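Local atomic coordinates of uncharacterized protein (Bacteroides vulgatus, PDB entry 4FMR), a protein that is of unknown function but probably binds DNA, joining an HU/IHF-like DNA-binding domain to a domain with an immunoglobulin-like fold. Residues B[206-211]-B[236-241]. Numbering follows the deposited sequence.
Sequences LEDGEY and TIYIGG
Three carboxylates of 206-211 are held by salt bridges to a second subunit, and two of them also bond to 236-241. Asp-208 OD2 accepts the backbone N-H of Gly-241 at 2.9 Å from well above the carboxylate plane, while a water bridges the same oxygen to Tyr-238 OH and Arg-113 of the second subunit pairs with OD1. Glu-210 has CG anti to its backbone N (chi1 -152°) and bends at chi2, which turns the carboxylate back across the neighbouring strand; there Thr-236 OG1 donates to the anti lone pair of Glu-210 OE2 over 2.8 Å. Arg-81 of the second subunit grips that oxygen too, so the carboxylate is probably kept ionised, and Lys-110 of the second subunit pairs with Glu-207 OE2.

Between the backbones runs an antiparallel ladder. Gly-209 and Ile-239 form one hydrogen-bonded pair, its Ile-239 N to Gly-209 O bond almost straight (176°), and Tyr-211 and Ile-237 form another; Glu-210 and Tyr-238 make the non-hydrogen-bonded pair between them. Tyr-238 CE1 rests 3.5 Å from Gly-209 CA, beside a glycine whose positive phi (139°) suits a residue without a CB.

On the face carrying Tyr-211, Ile-237 and Ile-239, Ile-239 CD1 lies over the Tyr-211 ring in a CH-pi contact, 4.1 Å from its centroid, and also touches Leu-206 CD1. The far end of the ring is held by Tyr-211 OH, which donates to a lone pair of Glu-207 O at 2.7 Å.

The pairing joins the start of strand 209-217 to the end of strand 231-240 within the mixed sheet of the Ig-like domain. Leu-174 of strand 171-176 packs against Leu-206, Tyr-211 and Ile-237, and strand 147-149 runs parallel along the other edge of 231-240.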
ATOM      1  N   LEU B 206      16.988  14.166   1.932  1.00 42.13           N
ATOM      2  CA  LEU B 206      16.696  13.168   2.961  1.00 40.12           C
ATOM      3  C   LEU B 206      16.808  11.756   2.415  1.00 45.24           C
ATOM      4  O   LEU B 206      16.197  11.426   1.393  1.00 44.68           O
ATOM      5  CB  LEU B 206      15.294  13.364   3.561  1.00 39.07           C
ATOM      6  CG  LEU B 206      15.044  14.618   4.395  1.00 42.15           C
ATOM      7  CD1 LEU B 206      13.569  14.905   4.478  1.00 41.75           C
ATOM      8  CD2 LEU B 206      15.661  14.495   5.772  1.00 41.97           C
ATOM      9  N   GLU B 207      17.590  10.927   3.113  1.00 43.03           N
ATOM     10  CA  GLU B 207      17.798   9.520   2.806  1.00 42.55           C
ATOM     11  C   GLU B 207      16.545   8.744   3.190  1.00 44.31           C
ATOM     12  O   GLU B 207      15.906   9.102   4.187  1.00 45.93           O
ATOM     13  CB  GLU B 207      19.046   9.023   3.570  1.00 44.74           C
ATOM     14  CG  GLU B 207      19.357   7.524   3.536  1.00 57.68           C
ATOM     15  CD  GLU B 207      19.523   6.804   2.206  1.00 78.80           C
ATOM     16  OE1 GLU B 207      19.609   7.467   1.146  1.00 72.32           O
ATOM     17  OE2 GLU B 207      19.542   5.554   2.233  1.00 69.96           O
ATOM     18  N   ASP B 208      16.174   7.710   2.393  1.00 36.97           N
ATOM     19  CA  ASP B 208      15.021   6.845   2.665  1.00 35.68           C
ATOM     20  C   ASP B 208      15.079   6.272   4.077  1.00 38.95           C
ATOM     21  O   ASP B 208      16.156   5.916   4.580  1.00 38.34           O
ATOM     22  CB  ASP B 208      14.914   5.659   1.666  1.00 36.34           C
ATOM     23  CG  ASP B 208      14.925   6.032   0.204  1.00 45.74           C
ATOM     24  OD1 ASP B 208      15.989   6.423  -0.296  1.00 49.59           O
ATOM     25  OD2 ASP B 208      13.903   5.812  -0.468  1.00 49.08           O
ATOM     26  N   GLY B 209      13.919   6.160   4.696  1.00 34.53           N
ATOM     27  CA  GLY B 209      13.842   5.570   6.017  1.00 34.34           C
ATOM     28  C   GLY B 209      12.908   6.278   6.952  1.00 37.25           C
ATOM     29  O   GLY B 209      12.305   7.304   6.612  1.00 35.94           O
ATOM     30  N   GLU B 210      12.778   5.690   8.129  1.00 33.01           N
ATOM     31  CA  GLU B 210      11.975   6.207   9.203  1.00 32.07           C
ATOM     32  C   GLU B 210      12.717   7.373   9.901  1.00 35.60           C
ATOM     33  O   GLU B 210      13.952   7.393   9.998  1.00 34.80           O
ATOM     34  CB  GLU B 210      11.626   5.088  10.190  1.00 33.01           C
ATOM     35  CG  GLU B 210      10.297   5.346  10.908  1.00 40.13           C
ATOM     36  CD  GLU B 210       9.002   5.044  10.174  1.00 49.24           C
ATOM     37  OE1 GLU B 210       9.041   4.351   9.131  1.00 40.65           O
ATOM     38  OE2 GLU B 210       7.933   5.465  10.674  1.00 43.57           O
ATOM     39  N   TYR B 211      11.936   8.380  10.304  1.00 30.85           N
ATOM     40  CA  TYR B 211      12.357   9.569  11.035  1.00 30.76           C
ATOM     41  C   TYR B 211      11.356   9.882  12.118  1.00 37.02           C
ATOM     42  O   TYR B 211      10.176   9.532  11.985  1.00 37.26           O
ATOM     43  CB  TYR B 211      12.496  10.814  10.114  1.00 31.39           C
ATOM     44  CG  TYR B 211      13.613  10.770   9.095  1.00 32.38           C
ATOM     45  CD1 TYR B 211      13.514   9.975   7.950  1.00 33.80           C
ATOM     46  CD2 TYR B 211      14.735  11.580   9.227  1.00 32.89           C
ATOM     47  CE1 TYR B 211      14.548   9.912   7.020  1.00 32.09           C
ATOM     48  CE2 TYR B 211      15.764  11.548   8.285  1.00 33.25           C
ATOM     49  CZ  TYR B 211      15.663  10.712   7.185  1.00 33.05           C
ATOM     50  OH  TYR B 211      16.661  10.680   6.258  1.00 34.93           O
ATOM     51  N   THR B 236       6.083   9.641  14.222  1.00 33.81           N
ATOM     52  CA  THR B 236       7.014   8.924  13.363  1.00 32.70           C
ATOM     53  C   THR B 236       6.619   9.163  11.883  1.00 35.62           C
ATOM     54  O   THR B 236       5.450   9.433  11.582  1.00 34.36           O
ATOM     55  CB  THR B 236       7.049   7.442  13.737  1.00 38.72           C
ATOM     56  OG1 THR B 236       8.210   6.858  13.138  1.00 42.01           O
ATOM     57  CG2 THR B 236       5.772   6.693  13.326  1.00 33.81           C
ATOM     58  N   ILE B 237       7.596   9.093  10.975  1.00 31.64           N
ATOM     59  CA  ILE B 237       7.334   9.356   9.558  1.00 31.56           C
ATOM     60  C   ILE B 237       8.287   8.520   8.713  1.00 34.03           C
ATOM     61  O   ILE B 237       9.481   8.440   9.006  1.00 32.11           O
ATOM     62  CB  ILE B 237       7.450  10.906   9.208  1.00 34.07           C
ATOM     63  CG1 ILE B 237       6.997  11.240   7.752  1.00 33.34           C
ATOM     64  CG2 ILE B 237       8.857  11.453   9.472  1.00 33.94           C
ATOM     65  CD1 ILE B 237       6.766  12.807   7.426  1.00 35.73           C
ATOM     66  N   TYR B 238       7.766   7.948   7.641  1.00 30.85           N
ATOM     67  CA  TYR B 238       8.638   7.263   6.708  1.00 30.00           C
ATOM     68  C   TYR B 238       8.888   8.190   5.529  1.00 34.28           C
ATOM     69  O   TYR B 238       7.944   8.679   4.901  1.00 31.96           O
ATOM     70  CB  TYR B 238       8.084   5.912   6.253  1.00 29.71           C
ATOM     71  CG  TYR B 238       8.961   5.276   5.192  1.00 29.62           C
ATOM     72  CD1 TYR B 238      10.130   4.598   5.537  1.00 31.30           C
ATOM     73  CD2 TYR B 238       8.634   5.370   3.837  1.00 29.07           C
ATOM     74  CE1 TYR B 238      10.976   4.073   4.560  1.00 34.34           C
ATOM     75  CE2 TYR B 238       9.476   4.858   2.851  1.00 29.67           C
ATOM     76  CZ  TYR B 238      10.638   4.196   3.216  1.00 40.08           C
ATOM     77  OH  TYR B 238      11.443   3.639   2.249  1.00 39.13           O
ATOM     78  N   ILE B 239      10.144   8.421   5.211  1.00 33.44           N
ATOM     79  CA  ILE B 239      10.447   9.285   4.073  1.00 33.43           C
ATOM     80  C   ILE B 239      11.017   8.433   2.944  1.00 37.68           C
ATOM     81  O   ILE B 239      11.945   7.653   3.152  1.00 36.42           O
ATOM     82  CB  ILE B 239      11.393  10.451   4.488  1.00 36.83           C
ATOM     83  CG1 ILE B 239      10.636  11.388   5.495  1.00 36.90           C
ATOM     84  CG2 ILE B 239      11.887  11.227   3.228  1.00 37.06           C
ATOM     85  CD1 ILE B 239      11.403  12.388   6.203  1.00 43.82           C
ATOM     86  N   GLY B 240      10.414   8.569   1.769  1.00 34.86           N
ATOM     87  CA  GLY B 240      10.868   7.896   0.564  1.00 34.88           C
ATOM     88  C   GLY B 240      11.654   8.909  -0.235  1.00 40.00           C
ATOM     89  O   GLY B 240      11.267  10.088  -0.278  1.00 38.45           O
ATOM     90  N   GLY B 241      12.762   8.458  -0.832  1.00 37.61           N
ATOM     91  CA  GLY B 241      13.659   9.289  -1.624  1.00 38.77           C
ATOM     92  C   GLY B 241      12.961  10.153  -2.658  1.00 45.97           C
ATOM     93  O   GLY B 241      11.891   9.798  -3.163  1.00 44.47           O
TER
HETATM   94  O   HOH W   1      11.484   4.573  -0.434  1.00 36.52           O